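Local structure of FrpC operon protein (Neisseria meningitidis, 5EDF) at residues N8-T13 with E77-Q82; S64-K69 with K84-Q89; H17-D22 with K45-T50; T26-P31 with Q217-F222; L35-Q40 with L60-V65. The protein is an iron-regulated protein, FrpD, that binds the RTX protein FrpC and is putatively involved in adhesion, though its exact function is unknown. All blocks are in the same frame, centred on the assembly; numbering follows the deposited sequence.

Contact 1: residues N8-T13 with E77-Q82; sequences NPEPMT and EPYNQQ
E10 reaches Y79 and Q81 with one carboxylate oxygen. CG of E10 is anti to the backbone N (chi1 -177°) and the chain is extended beyond it. The side chain crosses both at about a right angle. Y79 OH donates to E10 OE2 at 2.7 Å. Q81 NE2 donates to E10 OE2 as well, at 2.9 Å, in a nearly straight bond. The two donors come from opposite faces of the carboxylate plane, and K84 NZ adds a salt bridge to this oxygen. These partners probably stabilise the carboxylate's negative charge. Q81 NE2 also donates to P11 O at 2.9 Å, and its two bonds together hold the turn of the amide. The ring of P11 crosses Y79, with P11 CD 3.8 Å from Y79 CD2. On the backbone, Q81 N donates to M12 O at 3.0 Å. E77 ends strand 73-77; the rest is loop, leading to helix 84-93 and to strand 18-23. W46 of strand 45-46 packs on P11 and meets the Y79 ring edge-to-face.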
# COMPACT_ATOMS: atom_id res chain seq x y z
N ASN A 8 -7.12 18.04 15.90
CA ASN A 8 -5.82 17.54 16.38
C ASN A 8 -4.68 18.39 15.82
O ASN A 8 -4.77 18.88 14.70
CB ASN A 8 -5.61 16.06 16.02
CG ASN A 8 -6.36 15.11 16.94
OD1 ASN A 8 -6.53 15.35 18.13
ND2 ASN A 8 -6.81 13.98 16.36
N PRO A 9 -3.61 18.52 16.61
CA PRO A 9 -2.42 19.28 16.20
C PRO A 9 -1.60 18.52 15.18
O PRO A 9 -1.70 17.31 15.04
CB PRO A 9 -1.66 19.42 17.52
CG PRO A 9 -1.97 18.15 18.27
CD PRO A 9 -3.43 17.94 17.96
N GLU A 10 -0.73 19.23 14.49
CA GLU A 10 0.29 18.59 13.66
C GLU A 10 1.02 17.54 14.50
O GLU A 10 1.44 17.84 15.60
CB GLU A 10 1.30 19.66 13.21
CG GLU A 10 2.36 19.12 12.29
CD GLU A 10 3.50 20.07 12.02
OE1 GLU A 10 3.53 21.21 12.54
OE2 GLU A 10 4.42 19.67 11.29
N PRO A 11 1.17 16.31 13.99
CA PRO A 11 1.92 15.31 14.75
C PRO A 11 3.42 15.58 14.89
O PRO A 11 4.04 16.17 14.00
CB PRO A 11 1.70 13.99 13.96
CG PRO A 11 0.61 14.27 12.99
CD PRO A 11 0.62 15.75 12.75
N MSE A 12 3.98 15.17 16.04
CA MSE A 12 5.42 15.04 16.14
C MSE A 12 5.90 13.64 15.76
O MSE A 12 6.83 13.49 14.98
CB MSE A 12 5.95 15.45 17.53
CG MSE A 12 7.45 15.31 17.64
SE MSE A 12 8.07 15.69 19.41
CE MSE A 12 7.21 14.34 20.41
N THR A 13 5.27 12.61 16.32
CA THR A 13 5.57 11.23 16.00
C THR A 13 4.51 10.59 15.09
O THR A 13 4.84 9.60 14.41
CB THR A 13 5.60 10.36 17.25
OG1 THR A 13 4.28 10.27 17.80
CG2 THR A 13 6.58 10.90 18.30
N GLU A 77 6.46 4.77 7.41
CA GLU A 77 6.27 5.71 8.52
C GLU A 77 5.01 6.53 8.36
O GLU A 77 4.69 6.94 7.26
CB GLU A 77 7.45 6.69 8.60
CG GLU A 77 8.76 6.00 8.86
CD GLU A 77 9.94 6.92 9.04
OE1 GLU A 77 9.88 8.11 8.67
OE2 GLU A 77 10.98 6.43 9.56
N PRO A 78 4.36 6.89 9.49
CA PRO A 78 3.37 7.96 9.47
C PRO A 78 4.07 9.30 9.40
O PRO A 78 5.29 9.38 9.51
CB PRO A 78 2.69 7.80 10.82
CG PRO A 78 3.80 7.33 11.71
CD PRO A 78 4.64 6.46 10.87
N TYR A 79 3.28 10.36 9.25
CA TYR A 79 3.81 11.71 9.33
C TYR A 79 4.51 11.94 10.65
O TYR A 79 3.94 11.69 11.74
CB TYR A 79 2.66 12.71 9.14
CG TYR A 79 2.99 14.18 9.15
CD1 TYR A 79 2.93 14.93 7.98
CD2 TYR A 79 3.34 14.84 10.33
CE1 TYR A 79 3.18 16.29 7.98
CE2 TYR A 79 3.58 16.22 10.34
CZ TYR A 79 3.51 16.94 9.17
OH TYR A 79 3.75 18.32 9.11
N ASN A 80 5.74 12.46 10.58
CA ASN A 80 6.48 12.83 11.79
C ASN A 80 7.39 14.00 11.49
O ASN A 80 7.50 14.44 10.33
CB ASN A 80 7.21 11.60 12.40
CG ASN A 80 8.30 11.05 11.51
OD1 ASN A 80 9.03 11.80 10.88
ND2 ASN A 80 8.43 9.74 11.50
N GLN A 81 8.06 14.55 12.51
CA GLN A 81 8.86 15.74 12.28
C GLN A 81 10.08 15.52 11.42
O GLN A 81 10.60 16.48 10.85
CB GLN A 81 9.18 16.44 13.59
CG GLN A 81 7.98 17.10 14.22
CD GLN A 81 7.31 18.17 13.34
OE1 GLN A 81 7.94 19.23 13.06
NE2 GLN A 81 6.04 17.91 12.92
N GLN A 82 10.56 14.28 11.33
CA GLN A 82 11.73 13.97 10.49
C GLN A 82 11.35 13.87 9.03
O GLN A 82 12.11 14.31 8.17
CB GLN A 82 12.40 12.69 10.98
CG GLN A 82 13.08 12.78 12.34
CD GLN A 82 12.10 12.82 13.52
OE1 GLN A 82 11.19 11.99 13.62
NE2 GLN A 82 12.31 13.78 14.42
O HOH W 1 6.49 21.97 12.82
O HOH W 2 9.37 11.93 15.58
O HOH W 3 7.11 8.33 13.74

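Contact 2: residues S64-K69 with K84-Q89; sequences SVYYKK and KAHFIQ
H86 lies against Y66. The H86 imidazole and the Y66 phenol form an offset stack, with centroids 4.6 Å apart and planes at 27°. Y66 CG is anti to its backbone N (chi1 172°), and chi2 then turns the ring. Y66 CE1 sits over one face of the imidazole, toward its rim, 3.4 Å from H86 CG. H86 ND1 is hydrogen-bonded to D96 OD1, which helps to fix the turn of the imidazole. This is helix-on-sheet packing: the start of helix 84-93 covers strand 61-70 of the large antiparallel sheet. The short axes approach to 9.4 Å at 127°. Next along the helix, the far end of the F87 ring, CE2 and CZ, comes close to the strand. F87 CE2 is 3.6 Å from Y66 CB, and F87 CZ is 3.7 Å from Y66 N. S64 O lies near the ring plane at its edge, 4.0 Å from F87 CE1. The F87 ring also meets Y79 and touches V98 of strand 98-105.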
# COMPACT_ATOMS: atom_id res chain seq x y z
N SER A 64 -1.83 7.02 4.25
CA SER A 64 -0.67 7.42 3.48
C SER A 64 0.56 7.13 4.31
O SER A 64 0.62 7.48 5.48
CB SER A 64 -0.78 8.90 3.06
OG SER A 64 -1.96 9.20 2.32
N VAL A 65 1.53 6.47 3.71
CA VAL A 65 2.78 6.13 4.37
C VAL A 65 4.00 6.63 3.61
O VAL A 65 4.07 6.54 2.38
CB VAL A 65 2.93 4.63 4.60
CG1 VAL A 65 1.87 4.07 5.57
CG2 VAL A 65 2.84 3.85 3.27
N TYR A 66 4.94 7.19 4.36
CA TYR A 66 6.24 7.51 3.82
C TYR A 66 7.09 6.25 3.83
O TYR A 66 7.14 5.55 4.85
CB TYR A 66 6.90 8.61 4.65
CG TYR A 66 8.35 8.94 4.32
CD1 TYR A 66 8.69 9.49 3.10
CD2 TYR A 66 9.34 8.70 5.22
CE1 TYR A 66 10.00 9.79 2.80
CE2 TYR A 66 10.64 9.03 4.93
CZ TYR A 66 10.96 9.55 3.72
OH TYR A 66 12.29 9.88 3.41
N TYR A 67 7.74 5.96 2.72
CA TYR A 67 8.63 4.79 2.66
C TYR A 67 10.05 5.27 2.57
O TYR A 67 10.36 6.24 1.88
CB TYR A 67 8.25 3.81 1.55
CG TYR A 67 8.51 4.30 0.12
CD1 TYR A 67 9.73 4.13 -0.48
CD2 TYR A 67 7.52 4.95 -0.60
CE1 TYR A 67 9.96 4.58 -1.77
CE2 TYR A 67 7.72 5.38 -1.88
CZ TYR A 67 8.94 5.19 -2.48
OH TYR A 67 9.12 5.65 -3.77
N LYS A 68 10.90 4.60 3.34
CA LYS A 68 12.28 5.03 3.55
C LYS A 68 13.27 3.88 3.54
O LYS A 68 13.03 2.84 4.15
CB LYS A 68 12.34 5.74 4.91
CG LYS A 68 13.64 6.35 5.28
CD LYS A 68 13.56 7.05 6.62
CE LYS A 68 13.58 6.11 7.81
NZ LYS A 68 13.71 6.86 9.11
N LYS A 69 14.42 4.08 2.88
CA LYS A 69 15.47 3.08 2.85
C LYS A 69 16.27 3.11 4.16
O LYS A 69 16.63 4.19 4.64
CB LYS A 69 16.39 3.38 1.67
CG LYS A 69 17.37 2.29 1.33
CD LYS A 69 16.66 1.13 0.66
CE LYS A 69 17.63 0.02 0.34
NZ LYS A 69 18.42 0.32 -0.89
N LYS A 84 8.34 15.06 7.60
CA LYS A 84 7.22 15.91 7.21
C LYS A 84 7.36 16.59 5.84
O LYS A 84 6.35 16.78 5.16
CB LYS A 84 6.90 16.97 8.28
CG LYS A 84 8.00 17.94 8.58
CD LYS A 84 7.53 19.07 9.56
CE LYS A 84 6.57 20.11 8.90
NZ LYS A 84 6.18 21.28 9.82
N ALA A 85 8.56 17.02 5.46
CA ALA A 85 8.70 17.70 4.17
C ALA A 85 8.28 16.82 3.01
O ALA A 85 7.79 17.33 2.00
CB ALA A 85 10.12 18.19 3.99
N HIS A 86 8.43 15.50 3.16
CA HIS A 86 7.98 14.57 2.13
C HIS A 86 6.47 14.57 2.02
O HIS A 86 5.90 14.52 0.91
CB HIS A 86 8.54 13.18 2.38
CG HIS A 86 10.03 13.13 2.31
ND1 HIS A 86 10.70 13.06 1.10
CD2 HIS A 86 10.98 13.20 3.27
CE1 HIS A 86 12.01 13.08 1.34
NE2 HIS A 86 12.20 13.16 2.64
N PHE A 87 5.78 14.60 3.17
CA PHE A 87 4.32 14.73 3.18
C PHE A 87 3.82 16.06 2.65
O PHE A 87 2.79 16.10 1.97
CB PHE A 87 3.76 14.48 4.58
CG PHE A 87 3.71 13.03 4.96
CD1 PHE A 87 2.64 12.26 4.57
CD2 PHE A 87 4.72 12.42 5.70
CE1 PHE A 87 2.55 10.92 4.93
CE2 PHE A 87 4.64 11.06 6.04
CZ PHE A 87 3.59 10.32 5.67
N ILE A 88 4.52 17.15 2.94
CA ILE A 88 4.10 18.45 2.43
C ILE A 88 4.17 18.46 0.90
O ILE A 88 3.26 18.94 0.24
CB ILE A 88 4.96 19.59 3.00
CG1 ILE A 88 4.60 19.78 4.47
CG2 ILE A 88 4.75 20.86 2.22
CD1 ILE A 88 5.55 20.57 5.25
N GLN A 89 5.25 17.95 0.33
CA GLN A 89 5.35 17.80 -1.10
C GLN A 89 4.23 16.93 -1.68
O GLN A 89 3.59 17.25 -2.68
CB GLN A 89 6.73 17.28 -1.48
CG GLN A 89 6.95 17.12 -2.98
CD GLN A 89 7.06 18.44 -3.68
OE1 GLN A 89 8.03 19.18 -3.46
NE2 GLN A 89 6.08 18.75 -4.54

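Contact 3: residues H17-D22 with K45-T50; sequences HTVTFD and KWLSDT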
# COMPACT_ATOMS: atom_id res chain seq x y z
N HIS A 17 -2.41 10.74 18.74
CA HIS A 17 -3.84 10.61 18.69
C HIS A 17 -4.19 9.52 17.73
O HIS A 17 -3.38 9.16 16.86
CB HIS A 17 -4.48 11.90 18.16
CG HIS A 17 -4.32 13.04 19.09
ND1 HIS A 17 -5.11 13.16 20.20
CD2 HIS A 17 -3.46 14.08 19.10
CE1 HIS A 17 -4.75 14.25 20.86
NE2 HIS A 17 -3.76 14.83 20.21
N THR A 18 -5.38 8.97 17.91
CA THR A 18 -5.96 8.03 16.98
C THR A 18 -7.30 8.58 16.50
O THR A 18 -7.93 9.43 17.15
CB THR A 18 -6.16 6.67 17.60
OG1 THR A 18 -7.05 6.80 18.71
CG2 THR A 18 -4.84 6.03 18.10
N VAL A 19 -7.77 8.04 15.38
CA VAL A 19 -9.13 8.26 14.91
C VAL A 19 -9.82 6.89 14.76
O VAL A 19 -9.24 5.97 14.16
CB VAL A 19 -9.19 9.08 13.62
CG1 VAL A 19 -10.65 9.27 13.11
CG2 VAL A 19 -8.48 10.43 13.81
N THR A 20 -11.06 6.79 15.22
CA THR A 20 -11.84 5.59 15.14
C THR A 20 -12.81 5.64 13.95
O THR A 20 -13.55 6.61 13.75
CB THR A 20 -12.59 5.34 16.43
OG1 THR A 20 -11.65 5.24 17.51
CG2 THR A 20 -13.45 4.08 16.34
N PHE A 21 -12.76 4.57 13.15
CA PHE A 21 -13.57 4.39 11.96
C PHE A 21 -14.45 3.16 12.15
O PHE A 21 -14.12 2.29 12.90
CB PHE A 21 -12.67 4.17 10.77
CG PHE A 21 -11.85 5.38 10.41
CD1 PHE A 21 -12.33 6.33 9.53
CD2 PHE A 21 -10.58 5.55 10.94
CE1 PHE A 21 -11.57 7.44 9.17
CE2 PHE A 21 -9.81 6.64 10.56
CZ PHE A 21 -10.32 7.59 9.70
N ASP A 22 -15.58 3.15 11.46
CA ASP A 22 -16.53 2.05 11.53
C ASP A 22 -16.96 1.63 10.14
O ASP A 22 -17.43 2.46 9.38
CB ASP A 22 -17.77 2.41 12.36
CG ASP A 22 -18.74 1.30 12.45
OD1 ASP A 22 -18.51 0.37 13.25
OD2 ASP A 22 -19.72 1.33 11.68
N LYS A 45 -4.00 21.22 10.69
CA LYS A 45 -5.20 20.76 11.39
C LYS A 45 -5.46 19.33 10.92
O LYS A 45 -5.58 19.07 9.72
CB LYS A 45 -6.40 21.64 11.09
CG LYS A 45 -6.26 23.06 11.62
CD LYS A 45 -7.44 23.92 11.21
CE LYS A 45 -7.32 25.35 11.75
NZ LYS A 45 -6.10 26.11 11.28
N TRP A 46 -5.53 18.41 11.87
CA TRP A 46 -5.59 16.99 11.56
C TRP A 46 -6.90 16.41 12.05
O TRP A 46 -7.40 16.79 13.11
CB TRP A 46 -4.40 16.25 12.18
CG TRP A 46 -3.11 16.49 11.44
CD1 TRP A 46 -2.47 17.65 11.31
CD2 TRP A 46 -2.36 15.51 10.68
NE1 TRP A 46 -1.33 17.51 10.52
CE2 TRP A 46 -1.26 16.20 10.12
CE3 TRP A 46 -2.52 14.15 10.41
CZ2 TRP A 46 -0.34 15.55 9.30
CZ3 TRP A 46 -1.56 13.52 9.60
CH2 TRP A 46 -0.52 14.22 9.08
N LEU A 47 -7.41 15.48 11.28
CA LEU A 47 -8.66 14.77 11.58
C LEU A 47 -8.65 14.34 13.03
O LEU A 47 -7.65 13.81 13.54
CB LEU A 47 -8.82 13.51 10.71
CG LEU A 47 -10.19 12.85 10.73
CD1 LEU A 47 -11.21 13.74 10.05
CD2 LEU A 47 -10.12 11.51 10.02
N SER A 48 -9.80 14.52 13.69
CA SER A 48 -9.97 14.09 15.06
C SER A 48 -11.29 13.37 15.25
O SER A 48 -12.24 13.63 14.52
CB SER A 48 -9.97 15.31 15.98
OG SER A 48 -10.88 16.33 15.57
N ASP A 49 -11.37 12.49 16.24
CA ASP A 49 -12.67 11.97 16.70
C ASP A 49 -13.57 13.19 17.01
O ASP A 49 -13.13 14.19 17.60
CB ASP A 49 -12.47 11.12 17.95
CG ASP A 49 -11.69 9.85 17.70
OD1 ASP A 49 -11.84 9.25 16.61
OD2 ASP A 49 -11.00 9.40 18.62
N THR A 50 -14.83 13.11 16.62
CA THR A 50 -15.77 14.19 16.82
C THR A 50 -16.64 13.92 18.06
O THR A 50 -17.24 12.85 18.15
CB THR A 50 -16.69 14.34 15.63
OG1 THR A 50 -15.89 14.66 14.46
CG2 THR A 50 -17.73 15.44 15.86
O HOH W 4 -8.78 12.03 17.55
O HOH W 5 -9.76 7.05 18.36
O HOH W 6 -14.23 8.85 15.30
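CG of D49 lies beside its own backbone N (chi1 -67°), and its carboxylate meets the backbone of strand 18-23. V19 CG1 is anti to the V19 backbone N (chi1 178°) and touches both D49 and L47. The side chains of D49 and V19 slide past each other in opposite directions. The arrangement is a loop packed on a strand: residues 47-49 pass across the middle strand of the three-stranded mixed sheet. L47 supplies the apolar part. L47 CD2 is 3.9 Å from V19 CG1, where the two side chains cross at about a right angle. L47 and F21 meet tip to tip through L47 CD2 and F21 CZ. V19 CG2 also rests near L47 O, at 3.5 Å. Y56 of strand 56-57 packs on V19, F21 and L47. Three waters bridge the polar groups. One donates to T18 O and accepts from D49 N. Another joins T18 OG1, T20 OG1 and D49 OD2. The third donates to both T20 O and D49 OD1. The direct bond is from T20 N to D49 OD1, at 2.9 Å and 167°. It uses the syn lone pair of OD1.

Contact 4: residues T26-P31 with Q217-F222; sequences TKMVIP and QLVQSF
V29 N donates to F222 O at 2.9 Å in an almost straight bond, where strand 26-31 passes helix 217-222 at 116°, with short axes 7.8 Å apart. The donor lies in the carbonyl plane, on a lone pair of F222 O. A water donates to both V29 O and S221 O and forms a second link between the backbones. F222 dominates the side-chain packing. With CG1 beside the backbone N (chi1 -57°), I30 sets CG1 over one face of the F222 ring, 4.0 Å from the F222 ring centroid, in a CH-pi contact. The opposite face has L218 O of its own helix above its centre. This is the packing of an outer strand of the mixed sheet against the last part of the C-terminal helix 205-224. I61 and I63 of strand 61-70 also touch I30, so the larger antiparallel sheet closes on the same apolar layer. Selenomethionine M28 comes to the edge of the F222 ring. M28 SE is 5.3 Å from the F222 ring centroid, in a Met-aromatic contact. M28 CG packs tightly at 3.4 Å from F222 CB. Beyond the selenium, M28 CE meets V219 CG1 at 4.0 Å. P31 crosses F222 obliquely on the other flank, with P31 CD 3.7 Å from F222 CE1.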
# COMPACT_ATOMS: atom_id res chain seq x y z
N THR A 26 -17.75 -2.77 12.13
CA THR A 26 -16.40 -3.23 12.41
C THR A 26 -15.48 -2.00 12.61
O THR A 26 -15.36 -1.16 11.71
CB THR A 26 -15.88 -4.04 11.24
OG1 THR A 26 -16.70 -5.23 11.10
CG2 THR A 26 -14.46 -4.46 11.48
N LYS A 27 -14.90 -1.89 13.79
CA LYS A 27 -14.07 -0.74 14.14
C LYS A 27 -12.61 -0.89 13.69
O LYS A 27 -12.04 -2.01 13.65
CB LYS A 27 -14.10 -0.47 15.65
CG LYS A 27 -15.50 -0.23 16.22
CD LYS A 27 -16.10 1.07 15.73
CE LYS A 27 -17.39 1.39 16.46
NZ LYS A 27 -18.46 0.42 16.14
N MSE A 28 -12.00 0.25 13.37
CA MSE A 28 -10.59 0.32 13.10
C MSE A 28 -10.11 1.57 13.78
O MSE A 28 -10.73 2.63 13.63
CB MSE A 28 -10.37 0.45 11.61
CG MSE A 28 -8.99 0.21 11.18
SE MSE A 28 -8.81 -0.25 9.27
CE MSE A 28 -8.58 -2.18 9.31
N VAL A 29 -9.01 1.47 14.51
CA VAL A 29 -8.48 2.60 15.28
C VAL A 29 -7.08 2.91 14.73
O VAL A 29 -6.20 2.05 14.81
CB VAL A 29 -8.43 2.31 16.79
CG1 VAL A 29 -7.79 3.47 17.54
CG2 VAL A 29 -9.84 2.06 17.30
N ILE A 30 -6.90 4.08 14.12
CA ILE A 30 -5.71 4.38 13.32
C ILE A 30 -4.93 5.51 13.94
O ILE A 30 -5.49 6.59 14.13
CB ILE A 30 -6.12 4.74 11.88
CG1 ILE A 30 -6.93 3.59 11.28
CG2 ILE A 30 -4.86 5.05 11.01
CD1 ILE A 30 -7.25 3.74 9.80
N PRO A 31 -3.63 5.31 14.23
CA PRO A 31 -2.83 6.47 14.65
C PRO A 31 -2.89 7.59 13.62
O PRO A 31 -2.77 7.33 12.41
CB PRO A 31 -1.42 5.91 14.81
CG PRO A 31 -1.65 4.43 15.05
CD PRO A 31 -2.84 4.09 14.19
N GLN A 217 1.14 -6.18 8.88
CA GLN A 217 1.32 -5.90 10.30
C GLN A 217 0.61 -4.59 10.68
O GLN A 217 -0.05 -4.49 11.73
CB GLN A 217 2.82 -5.87 10.64
CG GLN A 217 3.17 -5.60 12.09
CD GLN A 217 4.67 -5.40 12.26
OE1 GLN A 217 5.26 -4.45 11.73
NE2 GLN A 217 5.30 -6.32 12.98
N LEU A 218 0.74 -3.59 9.81
CA LEU A 218 0.15 -2.27 10.05
C LEU A 218 -1.38 -2.36 10.13
O LEU A 218 -2.02 -1.88 11.06
CB LEU A 218 0.63 -1.30 8.97
CG LEU A 218 0.14 0.14 9.08
CD1 LEU A 218 0.57 0.76 10.41
CD2 LEU A 218 0.68 0.92 7.90
N VAL A 219 -1.99 -2.98 9.13
CA VAL A 219 -3.46 -3.08 9.08
C VAL A 219 -3.93 -3.89 10.29
O VAL A 219 -4.90 -3.53 10.95
CB VAL A 219 -3.91 -3.67 7.73
CG1 VAL A 219 -5.40 -4.08 7.77
CG2 VAL A 219 -3.59 -2.70 6.59
N GLN A 220 -3.22 -4.97 10.62
CA GLN A 220 -3.62 -5.77 11.78
C GLN A 220 -3.52 -4.97 13.08
O GLN A 220 -4.32 -5.18 13.99
CB GLN A 220 -2.80 -7.05 11.88
CG GLN A 220 -3.16 -8.05 10.76
CD GLN A 220 -2.25 -9.23 10.68
OE1 GLN A 220 -1.03 -9.11 10.86
NE2 GLN A 220 -2.82 -10.39 10.37
N SER A 221 -2.57 -4.02 13.15
CA SER A 221 -2.40 -3.19 14.36
C SER A 221 -3.62 -2.26 14.57
O SER A 221 -3.87 -1.86 15.69
CB SER A 221 -1.11 -2.35 14.31
OG SER A 221 -1.24 -1.19 13.52
N PHE A 222 -4.35 -1.96 13.50
CA PHE A 222 -5.50 -1.09 13.58
C PHE A 222 -6.73 -1.79 14.15
O PHE A 222 -7.68 -1.16 14.57
CB PHE A 222 -5.87 -0.54 12.21
CG PHE A 222 -4.80 0.29 11.50
CD1 PHE A 222 -3.74 0.86 12.13
CD2 PHE A 222 -4.93 0.46 10.12
CE1 PHE A 222 -2.80 1.62 11.44
CE2 PHE A 222 -4.02 1.21 9.43
CZ PHE A 222 -2.93 1.76 10.07
O HOH W 7 -3.97 1.23 16.51

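Contact 5: residues L35-Q40 with L60-V65; sequences LARYTQ and LIEISV
Y38 OH accepts a nearly straight hydrogen bond from E62 N at 3.0 Å. E62 O lies near the plane of the Y38 ring at its edge, 3.3 Å from Y38 CE2. One water joins Y38 OH to L60 O. Another accepts from R37 N and donates to E62 O and S64 OG. E62 CG is anti to the backbone N (chi1 -175°) and the chain is extended, bringing the carboxylate to R37. The two planes lie 4° apart, with E62 OE2 over a face of the guanidinium. R37 NE is 3.6 Å from E62 OE1, but no N-H points at it, so the attraction is of charge alone. S64 OG and R37 NE also bind D100 of strand 98-105, by a hydrogen bond and a salt bridge. The apolar contact is made by L35, whose CD2 reaches I63 CG2 at 4.1 Å and I61 CG2 at 4.2 Å. The arrangement is a type I beta turn, L35 to Y38, laid against strand 61-70 of the large antiparallel sheet.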
# COMPACT_ATOMS: atom_id res chain seq x y z
N LEU A 35 -2.93 9.49 8.43
CA LEU A 35 -4.09 10.12 7.78
C LEU A 35 -3.80 11.48 7.17
O LEU A 35 -4.64 12.39 7.23
CB LEU A 35 -5.26 10.20 8.77
CG LEU A 35 -5.69 8.86 9.41
CD1 LEU A 35 -6.63 9.13 10.59
CD2 LEU A 35 -6.30 7.92 8.39
N ALA A 36 -2.66 11.61 6.52
CA ALA A 36 -2.23 12.90 5.99
C ALA A 36 -3.21 13.52 5.00
O ALA A 36 -3.26 14.77 4.86
CB ALA A 36 -0.82 12.81 5.38
N ARG A 37 -3.98 12.71 4.27
CA ARG A 37 -4.97 13.31 3.36
C ARG A 37 -6.18 13.95 4.07
O ARG A 37 -6.91 14.76 3.48
CB ARG A 37 -5.50 12.31 2.34
CG ARG A 37 -4.48 11.89 1.34
CD ARG A 37 -5.00 10.84 0.39
NE ARG A 37 -4.12 10.55 -0.72
CZ ARG A 37 -4.08 11.20 -1.88
NH1 ARG A 37 -4.90 12.22 -2.10
NH2 ARG A 37 -3.25 10.81 -2.81
N TYR A 38 -6.32 13.64 5.34
CA TYR A 38 -7.46 14.09 6.14
C TYR A 38 -7.03 15.24 7.03
O TYR A 38 -7.15 15.20 8.25
CB TYR A 38 -8.01 12.92 6.96
CG TYR A 38 -8.44 11.70 6.21
CD1 TYR A 38 -9.76 11.39 6.05
CD2 TYR A 38 -7.53 10.76 5.78
CE1 TYR A 38 -10.18 10.20 5.44
CE2 TYR A 38 -7.94 9.59 5.17
CZ TYR A 38 -9.25 9.31 5.02
OH TYR A 38 -9.65 8.15 4.40
N THR A 39 -6.53 16.28 6.38
CA THR A 39 -5.95 17.44 7.04
C THR A 39 -6.46 18.71 6.37
O THR A 39 -7.03 18.67 5.25
CB THR A 39 -4.41 17.42 7.02
OG1 THR A 39 -3.95 17.33 5.65
CG2 THR A 39 -3.87 16.26 7.75
N GLN A 40 -6.24 19.82 7.06
CA GLN A 40 -6.51 21.15 6.53
C GLN A 40 -5.32 22.05 6.81
O GLN A 40 -4.53 21.77 7.71
CB GLN A 40 -7.78 21.72 7.15
CG GLN A 40 -9.03 20.96 6.77
CD GLN A 40 -10.27 21.55 7.38
OE1 GLN A 40 -10.22 22.18 8.44
NE2 GLN A 40 -11.41 21.35 6.72
N LEU A 60 -14.47 3.31 2.88
CA LEU A 60 -13.06 3.11 2.62
C LEU A 60 -12.26 4.08 3.45
O LEU A 60 -12.78 5.16 3.80
CB LEU A 60 -12.71 3.27 1.12
CG LEU A 60 -12.69 4.69 0.56
CD1 LEU A 60 -11.38 5.39 0.75
CD2 LEU A 60 -13.03 4.64 -0.94
N ILE A 61 -11.03 3.70 3.76
CA ILE A 61 -10.05 4.56 4.38
C ILE A 61 -8.83 4.57 3.48
O ILE A 61 -8.43 3.51 3.00
CB ILE A 61 -9.60 4.05 5.77
CG1 ILE A 61 -10.81 3.84 6.69
CG2 ILE A 61 -8.58 5.03 6.40
CD1 ILE A 61 -10.43 3.12 7.98
N GLU A 62 -8.23 5.73 3.25
CA GLU A 62 -7.02 5.85 2.45
C GLU A 62 -5.93 6.37 3.35
O GLU A 62 -5.87 7.57 3.62
CB GLU A 62 -7.22 6.77 1.23
CG GLU A 62 -6.01 6.82 0.30
CD GLU A 62 -6.24 7.65 -0.93
OE1 GLU A 62 -7.10 8.57 -0.90
OE2 GLU A 62 -5.56 7.39 -1.95
N ILE A 63 -5.10 5.49 3.88
CA ILE A 63 -3.94 5.91 4.67
C ILE A 63 -2.79 6.27 3.75
O ILE A 63 -2.78 5.85 2.57
CB ILE A 63 -3.52 4.84 5.71
CG1 ILE A 63 -2.99 3.56 5.06
CG2 ILE A 63 -4.66 4.57 6.69
CD1 ILE A 63 -2.23 2.64 6.07
N SER A 64 -1.83 7.02 4.25
CA SER A 64 -0.67 7.42 3.48
C SER A 64 0.56 7.13 4.31
O SER A 64 0.62 7.48 5.48
CB SER A 64 -0.78 8.90 3.06
OG SER A 64 -1.96 9.20 2.32
N VAL A 65 1.53 6.47 3.71
CA VAL A 65 2.78 6.13 4.37
C VAL A 65 4.00 6.63 3.61
O VAL A 65 4.07 6.54 2.38
CB VAL A 65 2.93 4.63 4.60
CG1 VAL A 65 1.87 4.07 5.57
CG2 VAL A 65 2.84 3.85 3.27
O HOH W 8 -4.10 9.76 4.11
O HOH W 9 -12.20 7.47 4.90

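In the fold
Contacts 2 and 5 share S64 and V65 of strand 61-70, and their centres are 12 Å apart. F87 of contact 2 meets A36 of contact 5. Contact 1 joins contact 2 through the E10-K84 salt bridge, and N8 links it to W46 and L47 of contact 3. Contacts 3 and 4 use neighbouring strands of one sheet, paired by F21 N to M28 O at 2.8 Å. Contacts 3 and 5 meet at the pair of strands 39-40 and 45-46. Between contacts 5 and 4, I61 packs on I30 and M28, and I63 on L218 and F222. A bound sodium ion lies about 4 Å from the Y38 side chain and about 7 Å from the F21 side chain.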